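Putative fimbrium anchoring subunit Fim4B (PDB 5CAG) probably anchors fimbriae to the outer membrane of a gut Bacteroides, as a lipoprotein of the FimB/Mfa2 family. Local coordinates at residues K145-A150 with E253-L258. Sequence-based numbering, arbitrary orientation.
Sequences KKYSFA and EIIGTL. With SO4 (sulfate ion), chain D.
One backbone hydrogen bond ties the weakly bonded helix 255-258 to segment 145-150 of strand 134-154: S148 N donates to L258 O over 3.1 Å. The N-H points well at its acceptor (160°), but the donor stands 32° out of the carbonyl plane, above it. L258 O also receives a C-H...O contact from Y147 CA at 3.4 Å, so two adjacent strand residues meet a single carbonyl.

Apolar side chains fill in on both sides of that bond. Y147 has CG anti to its carbonyl carbon, beside the backbone N, and the ring crosses I255 obliquely, CE2 lying 3.7 Å from I255 CD1. I255 reaches it because CG1 is anti to the backbone N (chi1 -173°), while I255 O lies at the edge of the ring, in its plane. On the F149 side, L258 CD2 touches F149 CB at 3.8 Å; the phenyl ring leads away from the helix.

K146 points away, and its extended chain carries NZ to a hydrogen bond of 3.0 Å with O4 of a sulfate, probably from the crystallisation liquor, which T30 also binds.

A helical turn following strand 244-250 thus docks on a strand of the transthyretin-clan DUF5119 region in this β-rich protein. Strand 197-205 pairs antiparallel with that strand, F202 meeting the Y147 ring nearly parallel. Just after L258 a backbone hydrogen bond joins N260 to K146, and strand 274-275 packs I275 against F149 and L258.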
loop_
_atom_site.group_PDB
_atom_site.type_symbol
_atom_site.label_atom_id
_atom_site.label_comp_id
_atom_site.label_asym_id
_atom_site.label_seq_id
_atom_site.Cartn_x
_atom_site.Cartn_y
_atom_site.Cartn_z
ATOM N N LYS A 145 -2.523 1.968 -5.317
ATOM C CA LYS A 145 -3.357 2.707 -6.280
ATOM C C LYS A 145 -3.353 4.206 -5.915
ATOM O O LYS A 145 -3.478 4.533 -4.737
ATOM C CB LYS A 145 -4.820 2.163 -6.317
ATOM C CG LYS A 145 -5.058 0.782 -6.988
ATOM C CD LYS A 145 -6.564 0.525 -7.352
ATOM C CE LYS A 145 -6.889 -0.724 -8.208
ATOM N NZ LYS A 145 -7.486 -1.895 -7.447
ATOM N N LYS A 146 -3.170 5.107 -6.907
ATOM C CA LYS A 146 -3.254 6.559 -6.698
ATOM C C LYS A 146 -4.677 7.036 -7.024
ATOM O O LYS A 146 -5.279 6.575 -8.002
ATOM C CB LYS A 146 -2.272 7.342 -7.575
ATOM C CG LYS A 146 -0.796 7.039 -7.434
ATOM C CD LYS A 146 -0.067 7.676 -8.626
ATOM C CE LYS A 146 1.412 7.381 -8.708
ATOM N NZ LYS A 146 1.950 7.602 -10.084
ATOM N N TYR A 147 -5.187 7.993 -6.246
ATOM C CA TYR A 147 -6.497 8.609 -6.446
ATOM C C TYR A 147 -6.381 10.130 -6.361
ATOM O O TYR A 147 -5.483 10.655 -5.693
ATOM C CB TYR A 147 -7.495 8.129 -5.401
ATOM C CG TYR A 147 -7.687 6.636 -5.291
ATOM C CD1 TYR A 147 -6.853 5.865 -4.486
ATOM C CD2 TYR A 147 -8.798 6.015 -5.858
ATOM C CE1 TYR A 147 -7.057 4.498 -4.329
ATOM C CE2 TYR A 147 -9.021 4.647 -5.699
ATOM C CZ TYR A 147 -8.146 3.890 -4.932
ATOM O OH TYR A 147 -8.347 2.532 -4.776
ATOM N N SER A 148 -7.287 10.829 -7.036
ATOM C CA SER A 148 -7.390 12.282 -7.025
ATOM C C SER A 148 -8.850 12.651 -7.234
ATOM O O SER A 148 -9.590 11.880 -7.848
ATOM C CB SER A 148 -6.505 12.915 -8.102
ATOM O OG SER A 148 -6.965 12.698 -9.430
ATOM N N PHE A 149 -9.277 13.810 -6.733
ATOM C CA PHE A 149 -10.638 14.296 -6.952
ATOM C C PHE A 149 -10.683 15.803 -6.788
ATOM O O PHE A 149 -9.741 16.425 -6.279
ATOM C CB PHE A 149 -11.650 13.627 -6.003
ATOM C CG PHE A 149 -11.548 14.092 -4.568
ATOM C CD1 PHE A 149 -12.259 15.203 -4.126
ATOM C CD2 PHE A 149 -10.727 13.433 -3.664
ATOM C CE1 PHE A 149 -12.132 15.656 -2.815
ATOM C CE2 PHE A 149 -10.631 13.874 -2.341
ATOM C CZ PHE A 149 -11.327 14.987 -1.931
ATOM N N ALA A 150 -11.801 16.377 -7.204
ATOM C CA ALA A 150 -12.085 17.788 -7.038
ATOM C C ALA A 150 -13.575 17.941 -6.745
ATOM O O ALA A 150 -14.391 17.250 -7.358
ATOM C CB ALA A 150 -11.675 18.571 -8.272
ATOM N N GLU A 253 -19.890 4.028 -5.139
ATOM C CA GLU A 253 -20.148 3.721 -6.555
ATOM C C GLU A 253 -19.209 4.440 -7.550
ATOM O O GLU A 253 -19.149 4.010 -8.700
ATOM C CB GLU A 253 -21.623 3.972 -6.979
ATOM C CG GLU A 253 -22.696 3.053 -6.388
ATOM C CD GLU A 253 -22.335 1.626 -6.008
ATOM O OE1 GLU A 253 -21.815 0.878 -6.871
ATOM O OE2 GLU A 253 -22.613 1.247 -4.845
ATOM N N ILE A 254 -18.488 5.496 -7.141
ATOM C CA ILE A 254 -17.633 6.220 -8.091
ATOM C C ILE A 254 -16.148 6.103 -7.775
ATOM O O ILE A 254 -15.346 6.778 -8.423
ATOM C CB ILE A 254 -18.037 7.722 -8.177
ATOM C CG1 ILE A 254 -17.972 8.450 -6.820
ATOM C CG2 ILE A 254 -19.383 7.879 -8.798
ATOM C CD1 ILE A 254 -17.270 9.790 -6.888
ATOM N N ILE A 255 -15.768 5.289 -6.790
ATOM C CA ILE A 255 -14.362 5.232 -6.367
ATOM C C ILE A 255 -13.390 4.970 -7.567
ATOM O O ILE A 255 -12.348 5.639 -7.638
ATOM C CB ILE A 255 -14.119 4.265 -5.183
ATOM C CG1 ILE A 255 -12.667 4.355 -4.662
ATOM C CG2 ILE A 255 -14.536 2.841 -5.493
ATOM C CD1 ILE A 255 -12.227 5.744 -4.155
ATOM N N GLY A 256 -13.776 4.105 -8.510
ATOM C CA GLY A 256 -12.968 3.813 -9.685
ATOM C C GLY A 256 -12.727 5.014 -10.586
ATOM O O GLY A 256 -11.667 5.113 -11.212
ATOM N N THR A 257 -13.707 5.938 -10.660
ATOM C CA THR A 257 -13.640 7.188 -11.437
ATOM C C THR A 257 -12.450 8.058 -10.970
ATOM O O THR A 257 -11.845 8.769 -11.782
ATOM C CB THR A 257 -14.978 7.947 -11.264
ATOM O OG1 THR A 257 -16.036 7.130 -11.741
ATOM C CG2 THR A 257 -15.020 9.303 -11.965
ATOM N N LEU A 258 -12.116 7.966 -9.661
ATOM C CA LEU A 258 -11.094 8.749 -8.986
ATOM C C LEU A 258 -9.665 8.205 -9.161
ATOM O O LEU A 258 -8.705 8.989 -9.030
ATOM C CB LEU A 258 -11.454 8.876 -7.501
ATOM C CG LEU A 258 -12.903 9.326 -7.202
ATOM C CD1 LEU A 258 -13.159 9.369 -5.737
ATOM C CD2 LEU A 258 -13.198 10.689 -7.786
HETATM S S SO4 D . 5.637 5.643 -10.415
HETATM O O1 SO4 D . 6.077 6.480 -9.292
HETATM O O2 SO4 D . 6.666 5.606 -11.449
HETATM O O3 SO4 D . 5.363 4.285 -9.931
HETATM O O4 SO4 D . 4.425 6.206 -11.003
#